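Local coordinates for protein anti-restriction endonuclease (Enterobacteria phage T4, PDB 3WX4) that counters host restriction by strongly inhibiting the McrA endonuclease and, as a DNA mimic, blocks DNA binding by the bacterial histone-like protein H-NS, at residues 10-15 against 58-63; 16-21 against 85-90. All coordinates share one frame; numbering follows the deposited sequence.

Along the chain the segments come in the order 10-15, 16-21, 58-63 and 85-90, so the two contacts interleave. Contact 1 pairs strand 2-14 with strand 60-65, the middle of the three strands this chain adds to an antiparallel sheet that runs on into the second subunit. Its backbone pairing ends at Ile15, the N-cap residue, and helix 16-24 begins at the next residue. In contact 2 that helix meets residues 85-90, after helix 71-84, through Ile17, Leu18 and Leu21 on Ile87. The contact centres lie about 15 Å apart, yet Leu18 CD1 packs on Phe61 CE2 (3.8 Å) and Glu19 lies beside Lys14 and Tyr60 in this DNA mimic.

Contact 1. Residues 10-15 against 58-63; sequences QYTFKI and AGYFYV
Antiparallel pairing of strand 2-14 with strand 60-65 brings Tyr11 opposite Val63 and Phe13 opposite Phe61, both as hydrogen-bonded pairs. Tyr11 N reaches Val63 O at 2.7 Å in a nearly straight bond (167° at the hydrogen), whereas the return bond from Val63 N to Tyr11 O is more bent, at 139°. Phe13 and Phe61 exchange a second pair of bonds, with Phe13 N to Phe61 O the straighter of the two. Beyond the strand end, Ile15 N donates to Gly59 O (2.8 Å), carrying the pairing up to the N-cap of helix 16-24. Gly59 suits its backbone angles, at which a CB would be jammed against the carbonyl O of Ala58.

The three-stranded sheet continues into the second subunit through the strand holding Gln10 to Phe13. On the face bearing Tyr11, Phe13, Phe61 and Val63, helix 71-84 packs on Val63 and Phe13. Val63 CG2 touches Phe13 CB at 4.0 Å. Ile15 lies across Phe61 at about a right angle, its CD1 3.5 Å from both CD2 and CE2 of the ring. On the other face, Lys14 runs beside Tyr60 and points the same way: CG, anti to the backbone N, starts an extended chain whose CG and CD meet ring atom CE1 at 3.7 Å. Thr12 CG2 approaches the CD2 side of that ring, while Thr12 OG1 is hydrogen-bonded to Tyr52 OH. At the far end, Gln10 OE1 lies 3.4 Å from Tyr62 CB, with the amide plane turned 43° from the phenol ring.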
# COMPACT_ATOMS: atom_id res chain seq x y z
N GLN A 10 -0.65 -5.63 10.77
CA GLN A 10 0.64 -5.25 10.17
C GLN A 10 1.59 -6.38 10.60
O GLN A 10 1.75 -6.62 11.79
CB GLN A 10 1.16 -3.92 10.73
CG GLN A 10 2.65 -3.67 10.42
CD GLN A 10 3.17 -2.30 10.90
OE1 GLN A 10 4.29 -2.18 11.44
NE2 GLN A 10 2.37 -1.26 10.69
N TYR A 11 2.21 -7.09 9.65
CA TYR A 11 3.08 -8.21 10.00
C TYR A 11 4.55 -7.78 10.03
O TYR A 11 4.91 -6.84 9.33
CB TYR A 11 2.96 -9.32 8.96
CG TYR A 11 1.59 -9.92 8.88
CD1 TYR A 11 1.23 -10.95 9.73
CD2 TYR A 11 0.61 -9.38 8.04
CE1 TYR A 11 -0.09 -11.45 9.76
CE2 TYR A 11 -0.71 -9.88 8.06
CZ TYR A 11 -1.03 -10.91 8.94
OH TYR A 11 -2.34 -11.38 9.06
N THR A 12 5.36 -8.48 10.83
CA THR A 12 6.80 -8.26 10.85
C THR A 12 7.33 -9.52 10.21
O THR A 12 7.17 -10.63 10.73
CB THR A 12 7.35 -8.12 12.26
OG1 THR A 12 6.85 -6.92 12.82
CG2 THR A 12 8.86 -8.06 12.23
N PHE A 13 7.92 -9.36 9.04
CA PHE A 13 8.45 -10.48 8.30
C PHE A 13 9.98 -10.40 8.40
O PHE A 13 10.55 -9.39 8.01
CB PHE A 13 8.01 -10.35 6.83
CG PHE A 13 8.40 -11.51 5.98
CD1 PHE A 13 9.03 -11.32 4.76
CD2 PHE A 13 8.10 -12.82 6.39
CE1 PHE A 13 9.39 -12.39 3.94
CE2 PHE A 13 8.44 -13.92 5.60
CZ PHE A 13 9.09 -13.72 4.36
N LYS A 14 10.62 -11.45 8.92
CA LYS A 14 12.08 -11.47 9.03
C LYS A 14 12.64 -12.16 7.84
O LYS A 14 12.21 -13.27 7.50
CB LYS A 14 12.50 -12.22 10.29
CG LYS A 14 14.01 -12.34 10.52
CD LYS A 14 14.20 -12.86 11.98
CE LYS A 14 15.56 -13.44 12.19
NZ LYS A 14 15.59 -14.18 13.46
N ILE A 15 13.59 -11.52 7.17
CA ILE A 15 14.17 -12.15 6.02
C ILE A 15 15.57 -12.46 6.46
O ILE A 15 16.46 -11.59 6.47
CB ILE A 15 14.09 -11.23 4.79
CG1 ILE A 15 12.64 -10.90 4.48
CG2 ILE A 15 14.70 -11.91 3.59
CD1 ILE A 15 12.43 -9.96 3.29
N ALA A 58 17.22 -4.65 11.43
CA ALA A 58 17.64 -4.69 10.02
C ALA A 58 17.29 -6.09 9.51
O ALA A 58 17.42 -7.08 10.25
CB ALA A 58 19.16 -4.44 9.90
N GLY A 59 16.91 -6.21 8.23
CA GLY A 59 16.49 -7.51 7.74
C GLY A 59 15.02 -7.86 8.03
O GLY A 59 14.52 -8.89 7.53
N TYR A 60 14.33 -7.06 8.85
CA TYR A 60 12.91 -7.29 9.13
C TYR A 60 12.14 -6.23 8.36
O TYR A 60 12.61 -5.10 8.23
CB TYR A 60 12.51 -7.03 10.57
CG TYR A 60 13.24 -7.74 11.69
CD1 TYR A 60 14.26 -8.66 11.44
CD2 TYR A 60 12.88 -7.48 13.00
CE1 TYR A 60 14.90 -9.31 12.52
CE2 TYR A 60 13.50 -8.11 14.04
CZ TYR A 60 14.50 -9.02 13.79
OH TYR A 60 15.05 -9.64 14.88
N PHE A 61 10.93 -6.57 7.90
CA PHE A 61 10.08 -5.64 7.12
C PHE A 61 8.69 -5.61 7.69
O PHE A 61 8.23 -6.64 8.19
CB PHE A 61 10.01 -6.12 5.68
CG PHE A 61 11.31 -6.07 5.00
CD1 PHE A 61 11.65 -4.95 4.24
CD2 PHE A 61 12.28 -7.06 5.23
CE1 PHE A 61 12.94 -4.81 3.73
CE2 PHE A 61 13.58 -6.95 4.72
CZ PHE A 61 13.92 -5.80 3.97
N TYR A 62 8.03 -4.45 7.67
CA TYR A 62 6.64 -4.46 8.12
C TYR A 62 5.90 -4.81 6.83
O TYR A 62 6.39 -4.49 5.73
CB TYR A 62 6.16 -3.12 8.70
CG TYR A 62 6.22 -1.90 7.78
CD1 TYR A 62 5.30 -1.74 6.76
CD2 TYR A 62 7.21 -0.92 7.96
CE1 TYR A 62 5.34 -0.63 5.91
CE2 TYR A 62 7.28 0.20 7.12
CZ TYR A 62 6.34 0.34 6.09
OH TYR A 62 6.35 1.39 5.21
N VAL A 63 4.77 -5.50 6.95
CA VAL A 63 4.02 -5.90 5.75
C VAL A 63 2.53 -5.71 6.09
O VAL A 63 2.08 -6.18 7.15
CB VAL A 63 4.27 -7.37 5.40
CG1 VAL A 63 3.45 -7.77 4.19
CG2 VAL A 63 5.73 -7.59 5.05

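Contact 2. Residues 16-21 against 85-90; sequences DILEKL and YEIEDY
Ile87 faces Ile17, Leu18 and Leu21 of helix 16-24 in a small apolar packing of a helix against the turn that follows helix 71-84. Glu86, with positive phi, turns the chain out of that long helix, and Ile87 is the next residue, aimed at helix 16-24 just ahead of the short, weakly bonded helix 88-91. No hydrogen bond joins the segments, so side-chain packing carries the contact.

Each branch of Ile87 has its own neighbours. The Leu18 and Ile87 side chains cross at about a right angle, with Ile87 CD1 3.5 Å from Leu18 CD2, tighter than ordinary carbon contact; Ile17 CG2 lies near the same Ile87 methyl. Ile87 CG2 instead meets Leu21, whose side chain also crosses that of Ile87 at about a right angle, and lies 3.9 Å from each of the Leu21 methyls, CD1 and CD2. That same Ile87 CG2 sits in plane at the edge of the Tyr90 ring. Separately, Leu21 slants across Tyr90, its CD1 4.1 Å from Tyr90 CD2. Leu21 also packs on Ile32 and Leu18 on Leu36, so helix 26-43 packs on the same cluster.

Toward solvent, Ile17 slants across Ile87. Its CG1, anti to the backbone N (chi1 -158°), comes within 4.0 Å of Ile87 CG2, and its CD1 lies 3.9 Å from Ile87 CB. Glu88 starts out directed away from helix 16-24, but the bend at chi2 (84°) turns CD back toward Ile17. The two side chains cross at about a right angle, with Glu88 OE2 3.1 Å from Ile17 CD1.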
# COMPACT_ATOMS: atom_id res chain seq x y z
N ASP A 16 15.77 -13.70 6.89
CA ASP A 16 17.08 -14.12 7.39
C ASP A 16 18.32 -13.76 6.54
O ASP A 16 19.32 -13.21 7.07
CB ASP A 16 17.11 -15.64 7.58
CG ASP A 16 16.08 -16.16 8.64
OD1 ASP A 16 15.53 -15.37 9.47
OD2 ASP A 16 15.86 -17.40 8.62
N ILE A 17 18.30 -14.08 5.24
CA ILE A 17 19.48 -13.81 4.44
C ILE A 17 19.80 -12.31 4.36
O ILE A 17 20.98 -11.94 4.22
CB ILE A 17 19.37 -14.43 3.03
CG1 ILE A 17 20.77 -14.60 2.47
CG2 ILE A 17 18.52 -13.56 2.08
CD1 ILE A 17 20.86 -15.55 1.24
N LEU A 18 18.78 -11.46 4.47
CA LEU A 18 19.04 -9.99 4.41
C LEU A 18 19.57 -9.53 5.73
O LEU A 18 20.45 -8.64 5.76
CB LEU A 18 17.78 -9.17 4.06
CG LEU A 18 17.49 -9.18 2.55
CD1 LEU A 18 16.06 -8.59 2.32
CD2 LEU A 18 18.58 -8.38 1.75
N GLU A 19 19.04 -10.10 6.83
CA GLU A 19 19.57 -9.73 8.14
C GLU A 19 21.06 -10.11 8.19
O GLU A 19 21.89 -9.35 8.69
CB GLU A 19 18.85 -10.46 9.27
CG GLU A 19 19.48 -10.22 10.64
CD GLU A 19 18.75 -10.94 11.76
OE1 GLU A 19 18.48 -12.16 11.55
OE2 GLU A 19 18.45 -10.29 12.79
N LYS A 20 21.41 -11.29 7.68
CA LYS A 20 22.81 -11.68 7.68
C LYS A 20 23.67 -10.78 6.77
O LYS A 20 24.84 -10.55 7.08
CB LYS A 20 22.98 -13.12 7.24
CG LYS A 20 22.78 -14.09 8.35
CD LYS A 20 22.61 -15.50 7.81
CE LYS A 20 23.00 -16.53 8.88
NZ LYS A 20 24.50 -16.46 9.21
N LEU A 21 23.12 -10.37 5.62
CA LEU A 21 23.89 -9.49 4.74
C LEU A 21 24.18 -8.16 5.46
O LEU A 21 25.30 -7.59 5.36
CB LEU A 21 23.10 -9.20 3.45
CG LEU A 21 23.88 -8.30 2.46
CD1 LEU A 21 25.05 -9.07 1.94
CD2 LEU A 21 22.97 -7.85 1.33
N TYR A 85 18.31 -11.46 -6.01
CA TYR A 85 19.62 -10.83 -5.76
C TYR A 85 20.72 -11.88 -5.52
O TYR A 85 21.91 -11.56 -5.53
CB TYR A 85 19.55 -9.91 -4.54
CG TYR A 85 18.76 -8.67 -4.80
CD1 TYR A 85 19.35 -7.56 -5.43
CD2 TYR A 85 17.41 -8.61 -4.49
CE1 TYR A 85 18.62 -6.44 -5.75
CE2 TYR A 85 16.63 -7.46 -4.81
CZ TYR A 85 17.26 -6.38 -5.44
OH TYR A 85 16.52 -5.26 -5.81
N GLU A 86 20.34 -13.13 -5.30
CA GLU A 86 21.36 -14.18 -5.10
C GLU A 86 22.36 -13.71 -4.05
O GLU A 86 23.57 -13.68 -4.28
CB GLU A 86 22.10 -14.47 -6.40
CG GLU A 86 21.21 -15.07 -7.51
CD GLU A 86 21.99 -15.31 -8.80
OE1 GLU A 86 22.16 -14.37 -9.62
OE2 GLU A 86 22.45 -16.46 -8.99
N ILE A 87 21.82 -13.33 -2.90
CA ILE A 87 22.64 -12.84 -1.81
C ILE A 87 23.62 -13.90 -1.27
O ILE A 87 24.66 -13.55 -0.71
CB ILE A 87 21.74 -12.29 -0.74
CG1 ILE A 87 20.87 -11.18 -1.38
CG2 ILE A 87 22.63 -11.67 0.41
CD1 ILE A 87 19.68 -10.74 -0.56
N GLU A 88 23.30 -15.18 -1.46
CA GLU A 88 24.20 -16.26 -1.03
C GLU A 88 25.61 -16.01 -1.58
O GLU A 88 26.59 -16.33 -0.95
CB GLU A 88 23.69 -17.62 -1.58
CG GLU A 88 22.39 -18.08 -0.92
CD GLU A 88 21.13 -17.48 -1.57
OE1 GLU A 88 21.22 -16.88 -2.68
OE2 GLU A 88 20.05 -17.63 -0.94
N ASP A 89 25.70 -15.48 -2.79
CA ASP A 89 26.97 -15.20 -3.42
C ASP A 89 27.95 -14.44 -2.50
O ASP A 89 29.14 -14.76 -2.43
CB ASP A 89 26.79 -14.34 -4.67
CG ASP A 89 26.22 -15.11 -5.88
OD1 ASP A 89 25.80 -16.28 -5.73
OD2 ASP A 89 26.18 -14.52 -6.99
N TYR A 90 27.44 -13.44 -1.79
CA TYR A 90 28.33 -12.61 -0.97
C TYR A 90 29.01 -13.30 0.16
O TYR A 90 30.18 -13.01 0.48
CB TYR A 90 27.56 -11.39 -0.46
CG TYR A 90 27.01 -10.60 -1.62
CD1 TYR A 90 27.87 -9.94 -2.51
CD2 TYR A 90 25.64 -10.56 -1.87
CE1 TYR A 90 27.37 -9.27 -3.63
CE2 TYR A 90 25.13 -9.91 -2.98
CZ TYR A 90 25.99 -9.27 -3.85
OH TYR A 90 25.45 -8.63 -4.93